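Local coordinates for protein inositol 2-dehydrogenase/D-chiro-inositol 3-dehydrogenase (Lactobacillus casei, PDB 4MIY) that oxidises myo-inositol and D-chiro-inositol to their keto forms with NAD as the hydride acceptor, at residues Ile144-Ser154 and Val238-Leu249; Glu202-Leu213 and Val226-Tyr234. All blocks are in the same frame, centred on the assembly; numbering follows the deposited sequence.

Interactions 1 and 2 show how one sheet can be built from contacts of very different sequence separation. Both belong to the mixed sheet of the C-terminal alpha/beta domain, with centres about 25 Å apart. Along the chain, residues 202-213 and 226-234 of interaction 2 fall between the two segments of interaction 1, 144-154 and 238-249. Interaction 2 closes a local hairpin, whereas interaction 1 spans 83 intervening residues. Strands 148-156 and 223-229 are neighbours in the sheet, so the contacts meet there, with Ala153 O 2.9 Å from Leu227 N, probably hydrogen-bonded. Both contacts also touch the second subunit, so the same sheet serves domain core and oligomer.

Interaction 1 of 2, residues Ile144-Ser154 and Val238-Leu249; sequences IIGAPLVVRAS and VKLEVIGETGEL. With GOL (glycerol), chain G; GOL (glycerol), chain S.
Glu245 reaches across to Ala147 of the facing segment, whose N-H meets OE1 at 3.0 Å from above the carboxylate plane, 55° out of it. The acid's CG lies beside the backbone N (chi1 -67°), and from there the extended chain carries OE1 to that amide while its own N bonds Ala147 O. Replacing the acid by an alanine is likely to leave the Ala147 amide without this acceptor and open a gap beside Leu149 CD2, where the two side chains cross at about a right angle. Next door, Thr246 N binds Ile145 O, and Ile145 CD1 rests on Leu249 CD1 at 3.8 Å. Further along, Val151 CG1 meets Leu240 CD1 at 3.7 Å, on the face that helix 168-185 covers through Met181. On the other face, Arg152 and Glu241 are bridged by a glycerol, probably from the crystallisation liquor: its O1 accepts from Arg152 NH1 at 3.0 Å and donates to Glu241 OE1 at 2.6 Å. Lys239 NZ forms salt bridges with Glu248 and Glu241 of the second subunit. Backbone bonds set this register, alternating from Ser154 and Lys239 to Val150 and Ile243. There Leu149 N donates to Ile243 O at 2.8 Å and Val150 N adds a weak second bond to it, the signature of a classic beta bulge in an antiparallel strand pair of the domain's mixed sheet.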
loop_
_atom_site.group_PDB
_atom_site.type_symbol
_atom_site.label_atom_id
_atom_site.label_comp_id
_atom_site.label_asym_id
_atom_site.label_seq_id
_atom_site.Cartn_x
_atom_site.Cartn_y
_atom_site.Cartn_z
ATOM N N ILE A 144 6.778 20.630 6.416
ATOM C CA ILE A 144 6.720 19.437 7.228
ATOM C C ILE A 144 7.912 18.496 7.084
ATOM O O ILE A 144 8.211 17.797 7.991
ATOM C CB ILE A 144 5.375 18.713 7.045
ATOM C CG1 ILE A 144 5.153 17.648 8.106
ATOM C CG2 ILE A 144 5.228 18.171 5.674
ATOM C CD1 ILE A 144 3.789 17.213 8.219
ATOM N N ILE A 145 8.577 18.516 5.935
ATOM C CA ILE A 145 9.785 17.731 5.777
ATOM C C ILE A 145 11.069 18.562 5.699
ATOM O O ILE A 145 12.117 18.072 5.373
ATOM C CB ILE A 145 9.731 16.738 4.587
ATOM C CG1 ILE A 145 9.760 17.467 3.253
ATOM C CG2 ILE A 145 8.561 15.819 4.730
ATOM C CD1 ILE A 145 9.854 16.579 2.075
ATOM N N GLY A 146 10.948 19.817 6.070
ATOM C CA GLY A 146 12.085 20.689 5.974
ATOM C C GLY A 146 12.439 21.028 4.547
ATOM O O GLY A 146 11.647 20.945 3.681
ATOM N N ALA A 147 13.680 21.392 4.323
ATOM C CA ALA A 147 14.123 21.766 3.001
ATOM C C ALA A 147 14.315 20.558 2.092
ATOM O O ALA A 147 14.790 19.551 2.497
ATOM C CB ALA A 147 15.402 22.549 3.096
ATOM N N PRO A 148 13.953 20.719 0.834
ATOM C CA PRO A 148 14.157 19.693 -0.178
ATOM C C PRO A 148 15.598 19.553 -0.609
ATOM O O PRO A 148 16.183 20.467 -1.080
ATOM C CB PRO A 148 13.289 20.162 -1.320
ATOM C CG PRO A 148 13.166 21.617 -1.125
ATOM C CD PRO A 148 13.160 21.845 0.326
ATOM N N LEU A 149 16.128 18.364 -0.456
ATOM C CA LEU A 149 17.533 18.133 -0.656
ATOM C C LEU A 149 17.766 17.442 -1.967
ATOM O O LEU A 149 18.657 17.764 -2.677
ATOM C CB LEU A 149 18.070 17.280 0.477
ATOM C CG LEU A 149 17.897 17.855 1.867
ATOM C CD1 LEU A 149 18.283 16.845 2.899
ATOM C CD2 LEU A 149 18.685 19.140 2.003
ATOM N N VAL A 150 16.935 16.451 -2.236
ATOM C CA VAL A 150 16.991 15.637 -3.423
ATOM C C VAL A 150 15.567 15.375 -3.908
ATOM O O VAL A 150 14.692 15.278 -3.127
ATOM C CB VAL A 150 17.716 14.297 -3.162
ATOM C CG1 VAL A 150 17.707 13.407 -4.416
ATOM C CG2 VAL A 150 19.131 14.538 -2.688
ATOM N N VAL A 151 15.385 15.316 -5.215
ATOM C CA VAL A 151 14.143 14.900 -5.825
ATOM C C VAL A 151 14.429 13.723 -6.756
ATOM O O VAL A 151 15.329 13.774 -7.548
ATOM C CB VAL A 151 13.475 16.022 -6.633
ATOM C CG1 VAL A 151 12.223 15.543 -7.331
ATOM C CG2 VAL A 151 13.153 17.197 -5.782
ATOM N N ARG A 152 13.674 12.655 -6.602
ATOM C CA ARG A 152 13.788 11.532 -7.494
ATOM C C ARG A 152 12.494 11.323 -8.250
ATOM O O ARG A 152 11.464 11.240 -7.673
ATOM C CB ARG A 152 14.156 10.285 -6.746
ATOM C CG ARG A 152 15.560 10.306 -6.228
ATOM C CD ARG A 152 15.937 9.076 -5.504
ATOM N NE ARG A 152 17.241 8.664 -5.907
ATOM C CZ ARG A 152 17.838 7.540 -5.547
ATOM N NH1 ARG A 152 17.257 6.691 -4.739
ATOM N NH2 ARG A 152 19.034 7.297 -5.987
ATOM N N ALA A 153 12.580 11.229 -9.562
ATOM C CA ALA A 153 11.413 11.140 -10.379
ATOM C C ALA A 153 11.589 10.139 -11.505
ATOM O O ALA A 153 12.681 9.834 -11.881
ATOM C CB ALA A 153 11.056 12.486 -10.920
ATOM N N SER A 154 10.467 9.658 -12.000
ATOM C CA SER A 154 10.429 8.753 -13.151
ATOM C C SER A 154 9.360 9.177 -14.112
ATOM O O SER A 154 8.306 9.567 -13.730
ATOM C CB SER A 154 10.179 7.305 -12.736
ATOM O OG SER A 154 11.169 6.856 -11.873
ATOM N N VAL A 238 4.061 8.132 -13.845
ATOM C CA VAL A 238 4.788 9.278 -13.352
ATOM C C VAL A 238 5.032 9.118 -11.843
ATOM O O VAL A 238 4.123 8.946 -11.099
ATOM C CB VAL A 238 4.012 10.579 -13.691
ATOM C CG1 VAL A 238 4.577 11.776 -13.019
ATOM C CG2 VAL A 238 3.954 10.800 -15.197
ATOM N N LYS A 239 6.291 9.110 -11.453
ATOM C CA LYS A 239 6.665 8.961 -10.059
ATOM C C LYS A 239 7.428 10.188 -9.596
ATOM O O LYS A 239 8.131 10.777 -10.348
ATOM C CB LYS A 239 7.559 7.728 -9.853
ATOM C CG LYS A 239 7.048 6.432 -10.442
ATOM C CD LYS A 239 8.039 5.335 -10.136
ATOM C CE LYS A 239 7.656 3.988 -10.730
ATOM N NZ LYS A 239 8.463 2.912 -10.191
ATOM N N LEU A 240 7.275 10.537 -8.340
ATOM C CA LEU A 240 7.874 11.720 -7.786
ATOM C C LEU A 240 8.088 11.555 -6.299
ATOM O O LEU A 240 7.201 11.216 -5.600
ATOM C CB LEU A 240 6.980 12.927 -8.050
ATOM C CG LEU A 240 7.441 14.268 -7.480
ATOM C CD1 LEU A 240 8.734 14.679 -8.127
ATOM C CD2 LEU A 240 6.405 15.265 -7.742
ATOM N N GLU A 241 9.308 11.772 -5.866
ATOM C CA GLU A 241 9.705 11.662 -4.489
ATOM C C GLU A 241 10.578 12.860 -4.140
ATOM O O GLU A 241 11.504 13.150 -4.826
ATOM C CB GLU A 241 10.493 10.369 -4.294
ATOM C CG GLU A 241 10.995 10.128 -2.943
ATOM C CD GLU A 241 11.916 8.915 -2.865
ATOM O OE1 GLU A 241 12.343 8.428 -3.891
ATOM O OE2 GLU A 241 12.189 8.460 -1.768
ATOM N N VAL A 242 10.238 13.532 -3.059
ATOM C CA VAL A 242 11.033 14.611 -2.525
ATOM C C VAL A 242 11.646 14.194 -1.198
ATOM O O VAL A 242 10.968 13.805 -0.303
ATOM C CB VAL A 242 10.203 15.914 -2.355
ATOM C CG1 VAL A 242 11.081 17.047 -1.813
ATOM C CG2 VAL A 242 9.577 16.298 -3.619
ATOM N N ILE A 243 12.964 14.260 -1.131
ATOM C CA ILE A 243 13.715 13.984 0.063
ATOM C C ILE A 243 14.005 15.258 0.804
ATOM O O ILE A 243 14.720 16.072 0.321
ATOM C CB ILE A 243 15.078 13.400 -0.293
ATOM C CG1 ILE A 243 14.925 12.223 -1.241
ATOM C CG2 ILE A 243 15.853 13.071 0.941
ATOM C CD1 ILE A 243 14.239 11.192 -0.694
ATOM N N GLY A 244 13.473 15.372 1.996
ATOM C CA GLY A 244 13.677 16.531 2.817
ATOM C C GLY A 244 14.610 16.268 3.967
ATOM O O GLY A 244 14.981 15.166 4.228
ATOM N N GLU A 245 14.953 17.331 4.663
ATOM C CA GLU A 245 15.797 17.267 5.846
ATOM C C GLU A 245 15.223 16.364 6.927
ATOM O O GLU A 245 15.940 15.686 7.565
ATOM C CB GLU A 245 16.036 18.697 6.397
ATOM C CG GLU A 245 16.843 19.529 5.480
ATOM C CD GLU A 245 16.925 20.960 5.871
ATOM O OE1 GLU A 245 15.940 21.502 6.298
ATOM O OE2 GLU A 245 18.004 21.514 5.666
ATOM N N THR A 246 13.908 16.367 7.076
ATOM C CA THR A 246 13.311 15.688 8.194
ATOM C C THR A 246 12.274 14.648 7.821
ATOM O O THR A 246 11.668 14.050 8.674
ATOM C CB THR A 246 12.676 16.674 9.174
ATOM O OG1 THR A 246 11.533 17.264 8.581
ATOM C CG2 THR A 246 13.665 17.744 9.592
ATOM N N GLY A 247 12.080 14.459 6.535
ATOM C CA GLY A 247 11.187 13.444 6.065
ATOM C C GLY A 247 11.158 13.379 4.565
ATOM O O GLY A 247 11.935 13.997 3.922
ATOM N N GLU A 248 10.222 12.604 4.030
ATOM C CA GLU A 248 10.050 12.462 2.603
ATOM C C GLU A 248 8.579 12.569 2.181
ATOM O O GLU A 248 7.707 12.277 2.944
ATOM C CB GLU A 248 10.603 11.111 2.092
ATOM C CG GLU A 248 12.030 10.793 2.423
ATOM C CD GLU A 248 12.517 9.465 1.829
ATOM O OE1 GLU A 248 11.720 8.745 1.270
ATOM O OE2 GLU A 248 13.706 9.187 1.947
ATOM N N LEU A 249 8.366 12.974 0.943
ATOM C CA LEU A 249 7.051 12.979 0.330
ATOM C C LEU A 249 7.082 12.300 -1.004
ATOM O O LEU A 249 7.960 12.511 -1.754
ATOM C CB LEU A 249 6.538 14.415 0.128
ATOM C CG LEU A 249 6.134 15.187 1.377
ATOM C CD1 LEU A 249 6.180 16.717 1.200
ATOM C CD2 LEU A 249 4.788 14.749 1.844
HETATM C C1 GOL G . 12.292 6.244 -8.031
HETATM O O1 GOL G . 12.517 5.551 -9.201
HETATM C C2 GOL G . 11.099 7.160 -8.281
HETATM O O2 GOL G . 11.444 7.968 -9.350
HETATM C C3 GOL G . 10.781 8.067 -7.111
HETATM O O3 GOL G . 10.691 7.305 -5.944
HETATM C C1 GOL S . 14.079 5.686 -4.784
HETATM O O1 GOL S . 14.404 6.787 -3.964
HETATM C C2 GOL S . 14.280 4.404 -3.994
HETATM O O2 GOL S . 15.624 4.386 -3.684
HETATM C C3 GOL S . 13.943 3.093 -4.671
HETATM O O3 GOL S . 12.643 3.212 -5.198
HETATM O O HOH W 1 9.048 15.270 8.635
HETATM O O HOH W 2 10.400 19.467 10.013
HETATM O O HOH W 3 10.863 3.974 -11.929
#

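Interaction 2 of 2, residues Glu202-Leu213 and Val226-Tyr234; sequences EVRNEGLHDPQL and VLVHVTAQY
Asp210 pushes its carboxylate into the bend where residues 229-231 leave their strand, and the backbone there curls round it. OD1 receives the Val230 N-H at 2.9 Å on the syn side, with a nearly straight bond (170°). OD2 takes the Thr231 hydroxyl at 2.6 Å, nearly along its C-O axis, and a weak bond from Thr231 N. Thr231 turns its OG1 between backbone N and carbonyl carbon (chi1 64°), which brings the hydroxyl to the carboxylate as the two side chains run alongside each other in opposite senses. Two good bonds and a weak one hold the carboxylate of this buried residue and probably fix its rotation. Its rim also fits the edge of the His229 ring, CD2 lying 3.3 Å from OD2, while Ala232 CB sits over one face, toward the ring's rim.

Beyond the acid, a cis peptide leads into Pro211, and the contact becomes the open end of a beta hairpin, strands 212-218 and 223-229, with Gln212 and Val228 as a hydrogen-bonded antiparallel pair. The proline's CB settles over Val228 O at 3.3 Å and against Leu227 CD1. That same methyl is met obliquely by Leu213 CD2 at 3.9 Å, so Leu227 fills the hollow between proline and leucine; Leu227 also packs on Ile243 of the second subunit. Away from the strands, the Val203 side chain crosses that of Thr231 at about a right angle, its CG2 lying nearest OG1. The bent Glu202 chain lies obliquely against Gln233, carboxylate and amide planes 47° apart. Gln233 NE2 is held by Thr231 O at 2.8 Å and by Asn159 from a neighbouring loop.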
loop_
_atom_site.group_PDB
_atom_site.type_symbol
_atom_site.label_atom_id
_atom_site.label_comp_id
_atom_site.label_asym_id
_atom_site.label_seq_id
_atom_site.Cartn_x
_atom_site.Cartn_y
_atom_site.Cartn_z
ATOM N N GLU A 202 14.610 -3.102 -26.230
ATOM C CA GLU A 202 13.287 -2.802 -26.740
ATOM C C GLU A 202 13.244 -1.632 -27.714
ATOM O O GLU A 202 12.255 -1.427 -28.341
ATOM C CB GLU A 202 12.261 -2.567 -25.626
ATOM C CG GLU A 202 12.079 -3.671 -24.640
ATOM C CD GLU A 202 11.565 -4.942 -25.236
ATOM O OE1 GLU A 202 12.087 -6.006 -24.887
ATOM O OE2 GLU A 202 10.661 -4.873 -26.042
ATOM N N VAL A 203 14.332 -0.908 -27.845
ATOM C CA VAL A 203 14.393 0.232 -28.723
ATOM C C VAL A 203 14.444 -0.200 -30.185
ATOM O O VAL A 203 15.202 -1.050 -30.542
ATOM C CB VAL A 203 15.593 1.141 -28.409
ATOM C CG1 VAL A 203 15.696 2.216 -29.415
ATOM C CG2 VAL A 203 15.474 1.764 -27.042
ATOM N N ARG A 204 13.588 0.401 -30.988
ATOM C CA ARG A 204 13.420 0.059 -32.382
ATOM C C ARG A 204 13.702 1.256 -33.258
ATOM O O ARG A 204 13.519 1.189 -34.453
ATOM C CB ARG A 204 11.986 -0.375 -32.629
ATOM C CG ARG A 204 11.593 -1.666 -32.002
ATOM C CD ARG A 204 12.496 -2.748 -32.477
ATOM N NE ARG A 204 11.917 -3.669 -33.442
ATOM C CZ ARG A 204 12.564 -4.106 -34.523
ATOM N NH1 ARG A 204 13.794 -3.701 -34.757
ATOM N NH2 ARG A 204 11.993 -4.944 -35.370
ATOM N N ASN A 205 14.114 2.355 -32.650
ATOM C CA ASN A 205 14.220 3.612 -33.340
ATOM C C ASN A 205 15.635 4.091 -33.504
ATOM O O ASN A 205 16.359 4.180 -32.547
ATOM C CB ASN A 205 13.441 4.701 -32.588
ATOM C CG ASN A 205 11.948 4.505 -32.633
ATOM O OD1 ASN A 205 11.467 3.423 -32.778
ATOM N ND2 ASN A 205 11.231 5.569 -32.503
ATOM N N GLU A 206 15.998 4.456 -34.713
ATOM C CA GLU A 206 17.339 4.918 -34.955
ATOM C C GLU A 206 17.684 6.123 -34.120
ATOM O O GLU A 206 16.998 7.085 -34.113
ATOM C CB GLU A 206 17.574 5.219 -36.448
ATOM C CG GLU A 206 19.022 5.462 -36.840
ATOM C CD GLU A 206 19.229 5.787 -38.332
ATOM O OE1 GLU A 206 20.328 5.529 -38.828
ATOM O OE2 GLU A 206 18.302 6.350 -38.932
ATOM N N GLY A 207 18.797 6.000 -33.420
ATOM C CA GLY A 207 19.380 7.096 -32.689
ATOM C C GLY A 207 18.842 7.310 -31.283
ATOM O O GLY A 207 19.375 8.058 -30.555
ATOM N N LEU A 208 17.768 6.633 -30.956
ATOM C CA LEU A 208 17.153 6.777 -29.648
ATOM C C LEU A 208 17.864 6.009 -28.590
ATOM O O LEU A 208 18.018 4.819 -28.686
ATOM C CB LEU A 208 15.720 6.308 -29.714
ATOM C CG LEU A 208 14.968 6.288 -28.393
ATOM C CD1 LEU A 208 14.910 7.690 -27.862
ATOM C CD2 LEU A 208 13.582 5.688 -28.585
ATOM N N HIS A 209 18.319 6.729 -27.586
ATOM C CA HIS A 209 18.841 6.125 -26.387
ATOM C C HIS A 209 17.715 6.008 -25.384
ATOM O O HIS A 209 17.010 6.947 -25.157
ATOM C CB HIS A 209 19.914 6.986 -25.775
ATOM C CG HIS A 209 21.130 7.121 -26.620
ATOM N ND1 HIS A 209 22.220 6.296 -26.488
ATOM C CD2 HIS A 209 21.429 7.989 -27.609
ATOM C CE1 HIS A 209 23.147 6.662 -27.353
ATOM N NE2 HIS A 209 22.692 7.685 -28.047
ATOM N N ASP A 210 17.574 4.824 -24.826
ATOM C CA ASP A 210 16.599 4.554 -23.803
ATOM C C ASP A 210 17.091 3.425 -22.924
ATOM O O ASP A 210 17.426 2.392 -23.392
ATOM C CB ASP A 210 15.281 4.174 -24.432
ATOM C CG ASP A 210 14.116 4.204 -23.451
ATOM O OD1 ASP A 210 13.944 5.207 -22.776
ATOM O OD2 ASP A 210 13.405 3.234 -23.409
ATOM N N PRO A 211 17.098 3.645 -21.621
ATOM C CA PRO A 211 16.632 4.816 -20.901
ATOM C C PRO A 211 17.596 5.966 -20.889
ATOM O O PRO A 211 18.657 5.830 -21.393
ATOM C CB PRO A 211 16.401 4.268 -19.488
ATOM C CG PRO A 211 17.221 3.188 -19.374
ATOM C CD PRO A 211 17.304 2.532 -20.721
ATOM N N GLN A 212 17.191 7.090 -20.322
ATOM C CA GLN A 212 18.060 8.233 -20.113
ATOM C C GLN A 212 17.950 8.693 -18.672
ATOM O O GLN A 212 16.896 8.619 -18.093
ATOM C CB GLN A 212 17.741 9.387 -21.065
ATOM C CG GLN A 212 17.907 9.000 -22.495
ATOM C CD GLN A 212 17.794 10.115 -23.474
ATOM O OE1 GLN A 212 18.065 11.238 -23.183
ATOM N NE2 GLN A 212 17.401 9.773 -24.663
ATOM N N LEU A 213 19.048 9.127 -18.105
ATOM C CA LEU A 213 19.051 9.666 -16.776
ATOM C C LEU A 213 19.352 11.140 -16.856
ATOM O O LEU A 213 20.324 11.513 -17.450
ATOM C CB LEU A 213 20.095 8.979 -15.946
ATOM C CG LEU A 213 19.874 7.480 -15.700
ATOM C CD1 LEU A 213 21.080 6.852 -15.103
ATOM C CD2 LEU A 213 18.694 7.268 -14.803
ATOM N N VAL A 226 16.049 12.339 -12.604
ATOM C CA VAL A 226 14.922 11.852 -13.367
ATOM C C VAL A 226 15.312 10.654 -14.231
ATOM O O VAL A 226 16.271 10.702 -14.921
ATOM C CB VAL A 226 14.326 12.925 -14.293
ATOM C CG1 VAL A 226 13.033 12.458 -14.880
ATOM C CG2 VAL A 226 14.077 14.172 -13.576
ATOM N N LEU A 227 14.544 9.585 -14.114
ATOM C CA LEU A 227 14.602 8.453 -15.014
ATOM C C LEU A 227 13.594 8.623 -16.117
ATOM O O LEU A 227 12.427 8.735 -15.866
ATOM C CB LEU A 227 14.293 7.161 -14.269
ATOM C CG LEU A 227 14.110 5.897 -15.115
ATOM C CD1 LEU A 227 15.394 5.539 -15.861
ATOM C CD2 LEU A 227 13.679 4.788 -14.232
ATOM N N VAL A 228 14.082 8.661 -17.351
ATOM C CA VAL A 228 13.236 8.687 -18.523
ATOM C C VAL A 228 13.343 7.321 -19.195
ATOM O O VAL A 228 14.383 6.906 -19.521
ATOM C CB VAL A 228 13.643 9.813 -19.492
ATOM C CG1 VAL A 228 12.884 9.725 -20.782
ATOM C CG2 VAL A 228 13.445 11.144 -18.871
ATOM N N HIS A 229 12.226 6.641 -19.322
ATOM C CA HIS A 229 12.196 5.291 -19.833
ATOM C C HIS A 229 10.963 5.112 -20.669
ATOM O O HIS A 229 9.922 4.890 -20.167
ATOM C CB HIS A 229 12.211 4.265 -18.688
ATOM C CG HIS A 229 12.457 2.861 -19.129
ATOM N ND1 HIS A 229 12.309 1.787 -18.298
ATOM C CD2 HIS A 229 12.835 2.361 -20.322
ATOM C CE1 HIS A 229 12.584 0.686 -18.958
ATOM N NE2 HIS A 229 12.919 1.004 -20.185
ATOM N N VAL A 230 11.127 5.186 -21.981
ATOM C CA VAL A 230 9.998 5.292 -22.890
ATOM C C VAL A 230 9.644 4.022 -23.671
ATOM O O VAL A 230 8.696 4.000 -24.399
ATOM C CB VAL A 230 10.143 6.505 -23.855
ATOM C CG1 VAL A 230 10.298 7.781 -23.092
ATOM C CG2 VAL A 230 11.279 6.312 -24.809
ATOM N N THR A 231 10.412 2.973 -23.458
ATOM C CA THR A 231 10.113 1.660 -23.995
ATOM C C THR A 231 9.936 0.618 -22.886
ATOM O O THR A 231 10.235 -0.522 -23.049
ATOM C CB THR A 231 11.196 1.155 -24.996
ATOM O OG1 THR A 231 12.437 0.990 -24.335
ATOM C CG2 THR A 231 11.393 2.107 -26.128
ATOM N N ALA A 232 9.419 1.076 -21.769
ATOM C CA ALA A 232 9.338 0.307 -20.560
ATOM C C ALA A 232 8.401 -0.877 -20.565
ATOM O O ALA A 232 8.465 -1.671 -19.694
ATOM C CB ALA A 232 8.968 1.234 -19.417
ATOM N N GLN A 233 7.518 -0.917 -21.548
ATOM C CA GLN A 233 6.564 -1.983 -21.810
ATOM C C GLN A 233 5.348 -2.085 -20.861
ATOM O O GLN A 233 4.256 -2.240 -21.286
ATOM C CB GLN A 233 7.238 -3.356 -21.938
ATOM C CG GLN A 233 8.392 -3.419 -22.925
ATOM C CD GLN A 233 7.999 -3.038 -24.324
ATOM O OE1 GLN A 233 7.145 -3.632 -24.901
ATOM N NE2 GLN A 233 8.636 -2.038 -24.852
ATOM N N TYR A 234 5.591 -1.970 -19.569
ATOM C CA TYR A 234 4.596 -2.370 -18.599
ATOM C C TYR A 234 3.429 -1.389 -18.450
ATOM O O TYR A 234 2.378 -1.770 -18.093
ATOM C CB TYR A 234 5.224 -2.654 -17.221
ATOM C CG TYR A 234 5.554 -1.452 -16.374
ATOM C CD1 TYR A 234 4.608 -0.870 -15.584
ATOM C CD2 TYR A 234 6.801 -0.916 -16.365
ATOM C CE1 TYR A 234 4.894 0.209 -14.825
ATOM C CE2 TYR A 234 7.092 0.175 -15.608
ATOM C CZ TYR A 234 6.141 0.719 -14.833
ATOM O OH TYR A 234 6.398 1.822 -14.072
#